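PDB 4DTH: VgrG protein from Vibrio cholerae, which carries an actin cross-linking toxin domain that binds ATP and magnesium and probably uses them to link G-actin monomers covalently into oligomers. Local coordinates for residues A[47-52]-A[112-117]; A[236-241]-A[247-252]. One frame throughout, in Å; residues are numbered along the deposited sequence. Where two conformers were deposited one is given.

Contact 1: residues A[47-52]-A[112-117]. With SO4 (sulfate ion), chain H.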
# COMPACT_ATOMS: atom_id res chain seq x y z
N GLY A 47 -2.88 -10.60 -14.54
CA GLY A 47 -1.82 -10.43 -15.52
C GLY A 47 -0.76 -9.45 -15.10
O GLY A 47 -0.80 -8.91 -13.99
N TYR A 48 0.19 -9.21 -15.99
CA TYR A 48 1.25 -8.25 -15.77
C TYR A 48 1.84 -7.77 -17.08
O TYR A 48 1.65 -8.39 -18.14
CB TYR A 48 2.35 -8.78 -14.80
CG TYR A 48 3.14 -9.96 -15.31
CD1 TYR A 48 2.66 -11.26 -15.16
CD2 TYR A 48 4.40 -9.79 -15.87
CE1 TYR A 48 3.41 -12.36 -15.58
CE2 TYR A 48 5.15 -10.88 -16.31
CZ TYR A 48 4.66 -12.17 -16.15
OH TYR A 48 5.39 -13.25 -16.57
N VAL A 49 2.50 -6.62 -17.01
CA VAL A 49 3.18 -6.02 -18.16
C VAL A 49 4.65 -5.99 -17.83
O VAL A 49 5.04 -5.59 -16.73
CB VAL A 49 2.61 -4.63 -18.54
CG1 VAL A 49 3.52 -3.87 -19.51
CG2 VAL A 49 1.21 -4.77 -19.14
N LYS A 50 5.47 -6.46 -18.78
CA LYS A 50 6.91 -6.45 -18.62
C LYS A 50 7.57 -5.73 -19.80
O LYS A 50 6.93 -5.53 -20.84
CB LYS A 50 7.45 -7.89 -18.45
CG LYS A 50 7.28 -8.79 -19.68
CD LYS A 50 7.71 -10.23 -19.41
CE LYS A 50 7.58 -11.08 -20.66
NZ LYS A 50 7.84 -12.52 -20.39
N SER A 51 8.85 -5.38 -19.66
CA SER A 51 9.57 -4.79 -20.79
C SER A 51 9.92 -5.97 -21.71
O SER A 51 9.88 -7.13 -21.26
CB SER A 51 10.85 -4.12 -20.31
OG SER A 51 11.75 -5.08 -19.78
N ALA A 52 10.25 -5.70 -22.98
CA ALA A 52 10.66 -6.75 -23.93
C ALA A 52 11.90 -7.51 -23.41
O ALA A 52 12.05 -8.70 -23.68
CB ALA A 52 10.96 -6.14 -25.28
N LEU A 112 0.67 4.10 -19.48
CA LEU A 112 -0.01 4.94 -20.48
C LEU A 112 -0.25 4.17 -21.76
O LEU A 112 -1.34 4.27 -22.33
CB LEU A 112 0.75 6.25 -20.75
CG LEU A 112 0.75 7.26 -19.60
CD1 LEU A 112 1.86 8.28 -19.79
CD2 LEU A 112 -0.62 7.94 -19.43
N TRP A 113 0.72 3.33 -22.17
CA TRP A 113 0.57 2.47 -23.35
C TRP A 113 -0.60 1.51 -23.12
O TRP A 113 -1.44 1.35 -24.01
CB TRP A 113 1.85 1.67 -23.68
CG TRP A 113 1.56 0.54 -24.63
CD1 TRP A 113 1.27 0.65 -25.96
CD2 TRP A 113 1.31 -0.83 -24.28
NE1 TRP A 113 0.89 -0.57 -26.47
CE2 TRP A 113 0.89 -1.50 -25.46
CE3 TRP A 113 1.39 -1.56 -23.08
CZ2 TRP A 113 0.59 -2.86 -25.48
CZ3 TRP A 113 1.09 -2.92 -23.11
CH2 TRP A 113 0.72 -3.55 -24.30
N LEU A 114 -0.63 0.84 -21.95
CA LEU A 114 -1.71 -0.12 -21.67
C LEU A 114 -3.09 0.53 -21.69
O LEU A 114 -4.02 -0.06 -22.22
CB LEU A 114 -1.47 -0.92 -20.37
CG LEU A 114 -2.51 -2.02 -20.10
CD1 LEU A 114 -2.48 -3.11 -21.17
CD2 LEU A 114 -2.34 -2.61 -18.73
N ALA A 115 -3.20 1.78 -21.18
CA ALA A 115 -4.47 2.52 -21.21
C ALA A 115 -4.92 2.73 -22.66
O ALA A 115 -6.09 2.53 -22.96
CB ALA A 115 -4.32 3.85 -20.50
N THR A 116 -3.98 3.06 -23.58
CA THR A 116 -4.35 3.21 -24.99
C THR A 116 -4.75 1.86 -25.60
O THR A 116 -5.69 1.81 -26.39
CB THR A 116 -3.26 3.92 -25.82
OG1 THR A 116 -2.16 3.04 -26.07
CG2 THR A 116 -2.80 5.22 -25.18
N HIS A 117 -4.06 0.78 -25.20
CA HIS A 117 -4.36 -0.58 -25.66
C HIS A 117 -5.78 -0.99 -25.18
O HIS A 117 -6.54 -1.57 -25.96
CB HIS A 117 -3.27 -1.55 -25.16
CG HIS A 117 -3.54 -2.98 -25.53
ND1 HIS A 117 -3.21 -3.48 -26.77
CD2 HIS A 117 -4.10 -3.96 -24.79
CE1 HIS A 117 -3.59 -4.75 -26.76
NE2 HIS A 117 -4.13 -5.09 -25.58
S SO4 H . -0.75 -2.05 -29.44
O1 SO4 H . -1.26 -1.85 -30.79
O2 SO4 H . -1.75 -1.59 -28.44
O3 SO4 H . -0.50 -3.47 -29.23
O4 SO4 H . 0.50 -1.27 -29.27
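V49 packs its CG2 methyl against L114 and the edge of the W113 indole, joining strand 45-51 to helix 101-124 in a helix-on-sheet layer of the actin cross-linking domain. The contact is wholly apolar. CG2 lies 4.2 Å from L114 CD2, the two side chains meeting at a slant, and 4.4 Å from W113 CZ3, near the ring plane. V49 CG1 is anti to the backbone N (chi1 166°), which puts CG2 beside that nitrogen and toward L114, while CG1 also lies close to the indole edge. F58 and L60 of the neighbouring strand 56-68 touch both V49 and L114, while I142 of strand 140-144 packs against W113 and L114; with L91 of strand 85-97, L114 meets side chains of four strands. On the helix itself, H117 CB sits 4.0 Å above one face of the W113 indole, toward its rim. These two rings together hold a sulfate ion, probably picked up from the crystallisation solution, which also accepts a bond from E136 N. H117 ND1 reaches sulfate O2 at 2.9 Å, with a bend to 158°. The indole bond is straighter: W113 NE1 points its N-H at sulfate O4 over 2.9 Å at 170°.

Contact 2: residues A[236-241]-A[247-252]; sequences LKTAEL and IYINEW
I247 reaches back from the chain just beyond helix 221-245 and lays the tip of its side chain against the last turns of that helix. Its CB bond points toward the helix and branches at once. CG2 stands anti to the backbone N, which leaves CG1 beside that nitrogen (chi1 -57°) and aimed at the helix backbone. CG1 comes within 4.2 Å of L241 O, and CD1, carried on by an extended chi2 of 168°, ends 3.7 Å from L241 O and 4.0 Å from L241 C. The methyl thus touches the peptide group of L241, whose own side chain leads away to A274 and W275 of helix 269-275. Two residues on, I249 CD1 approaches T238 CG2 to 4.4 Å in one of the two conformers of I249, and this looser contact is less certain. T238 OG1 bonds to I234 O of its own helix, and chi1 -59° turns CG2 toward I249. No hydrogen bond spans the two segments; they meet through van der Waals contact alone, a methyl on a carbonyl and a methyl-methyl approach. Beyond I249 the chain reverses, with W252 N bonded to I249 O at 2.8 Å. W252 then packs on A242 and on S313 and L314 of helix 312-323. This reversal is a type II' beta turn, I249 to W252, in the connection between helix 221-245 and helix 269-275 of the actin cross-linking domain.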
# COMPACT_ATOMS: atom_id res chain seq x y z
N LEU A 236 0.26 5.93 19.70
CA LEU A 236 -0.56 7.08 20.09
C LEU A 236 -1.58 7.44 19.01
O LEU A 236 -2.73 7.70 19.34
CB LEU A 236 0.31 8.31 20.44
CG LEU A 236 1.18 8.20 21.69
CD1 LEU A 236 1.98 9.49 21.90
CD2 LEU A 236 0.35 7.88 22.94
N LYS A 237 -1.17 7.42 17.73
CA LYS A 237 -2.08 7.68 16.61
C LYS A 237 -3.19 6.62 16.53
O LYS A 237 -4.35 6.96 16.29
CB LYS A 237 -1.33 7.80 15.27
CG LYS A 237 -2.22 8.17 14.08
CD LYS A 237 -2.81 9.58 14.18
CE LYS A 237 -3.52 9.95 12.91
NZ LYS A 237 -4.02 11.35 12.99
N THR A 238 -2.83 5.33 16.76
CA THR A 238 -3.80 4.23 16.74
C THR A 238 -4.86 4.47 17.83
O THR A 238 -6.06 4.34 17.57
CB THR A 238 -3.12 2.87 16.83
OG1 THR A 238 -2.22 2.74 15.72
CG2 THR A 238 -4.12 1.71 16.77
N ALA A 239 -4.41 4.85 19.05
CA ALA A 239 -5.31 5.15 20.16
C ALA A 239 -6.22 6.35 19.80
O ALA A 239 -7.43 6.27 20.01
CB ALA A 239 -4.51 5.42 21.42
N GLU A 240 -5.64 7.41 19.18
CA GLU A 240 -6.41 8.58 18.75
C GLU A 240 -7.50 8.18 17.75
O GLU A 240 -8.66 8.58 17.92
CB GLU A 240 -5.48 9.65 18.14
CG GLU A 240 -6.19 10.87 17.57
CD GLU A 240 -5.35 11.65 16.58
OE1 GLU A 240 -4.37 12.30 17.00
OE2 GLU A 240 -5.65 11.58 15.37
N LEU A 241 -7.13 7.37 16.75
CA LEU A 241 -8.08 6.93 15.72
C LEU A 241 -9.14 5.99 16.27
O LEU A 241 -10.29 6.10 15.87
CB LEU A 241 -7.35 6.28 14.54
CG LEU A 241 -6.43 7.21 13.74
CD1 LEU A 241 -5.57 6.42 12.80
CD2 LEU A 241 -7.22 8.25 12.98
N ILE A 247 -13.28 2.34 17.12
CA ILE A 247 -12.77 1.08 16.57
C ILE A 247 -12.57 0.05 17.68
O ILE A 247 -11.93 0.36 18.68
CB ILE A 247 -11.45 1.32 15.78
CG1 ILE A 247 -11.66 2.37 14.66
CG2 ILE A 247 -10.89 -0.00 15.21
CD1 ILE A 247 -10.35 2.88 14.02
N TYR A 248 -13.03 -1.20 17.45
CA TYR A 248 -12.79 -2.28 18.41
C TYR A 248 -11.35 -2.78 18.17
O TYR A 248 -11.08 -3.35 17.11
CB TYR A 248 -13.79 -3.43 18.19
CG TYR A 248 -15.15 -3.12 18.76
CD1 TYR A 248 -16.07 -2.34 18.06
CD2 TYR A 248 -15.52 -3.60 20.01
CE1 TYR A 248 -17.31 -2.02 18.61
CE2 TYR A 248 -16.77 -3.31 20.56
CZ TYR A 248 -17.66 -2.51 19.85
OH TYR A 248 -18.89 -2.22 20.38
N ILE A 249 -10.44 -2.50 19.14
CA ILE A 249 -9.02 -2.89 19.14
C ILE A 249 -8.82 -3.93 20.21
O ILE A 249 -8.99 -3.61 21.39
CB ILE A 249 -8.04 -1.69 19.43
CG1 ILE A 249 -8.30 -0.45 18.56
CG2 ILE A 249 -6.55 -2.14 19.41
CD1 ILE A 249 -7.92 -0.54 17.12
N ASN A 250 -8.41 -5.16 19.83
CA ASN A 250 -8.17 -6.24 20.80
C ASN A 250 -9.44 -6.43 21.64
O ASN A 250 -10.50 -6.65 21.06
CB ASN A 250 -6.93 -5.95 21.68
CG ASN A 250 -5.79 -6.88 21.49
OD1 ASN A 250 -5.67 -7.56 20.47
ND2 ASN A 250 -4.89 -6.85 22.45
N GLU A 251 -9.35 -6.19 22.96
CA GLU A 251 -10.48 -6.31 23.87
C GLU A 251 -11.10 -4.95 24.25
O GLU A 251 -12.05 -4.93 25.02
CB GLU A 251 -10.10 -7.13 25.12
CG GLU A 251 -9.93 -8.62 24.84
CD GLU A 251 -9.41 -9.43 26.01
OE1 GLU A 251 -10.10 -9.49 27.05
OE2 GLU A 251 -8.32 -10.04 25.87
N TRP A 252 -10.59 -3.83 23.68
CA TRP A 252 -11.14 -2.50 23.99
C TRP A 252 -12.44 -2.29 23.25
O TRP A 252 -12.51 -2.47 22.03
CB TRP A 252 -10.17 -1.37 23.64
CG TRP A 252 -10.67 -0.02 24.05
CD1 TRP A 252 -10.72 0.49 25.31
CD2 TRP A 252 -11.17 1.01 23.18
NE1 TRP A 252 -11.24 1.77 25.29
CE2 TRP A 252 -11.48 2.13 23.99
CE3 TRP A 252 -11.35 1.12 21.79
CZ2 TRP A 252 -11.97 3.33 23.47
CZ3 TRP A 252 -11.84 2.31 21.27
CH2 TRP A 252 -12.13 3.41 22.10

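Contacts 1 and 2 lie on opposite sides of the chain's centre, each about 21 Å from it, with their own centres 41 Å apart. Their nearest atoms stay about 31 Å from each other. The bound ATP lies between the two contacts and touches neither: the side chain of V49 in contact 1 is about 13 Å from it, and that of L241 in contact 2 about 14 Å. Neither contact includes the magnesium ligands E28, E90, Q174 and E351. Contact 1 belongs to the strand-rich part and contact 2 to the helical part, and along the chain the first closes before the second opens.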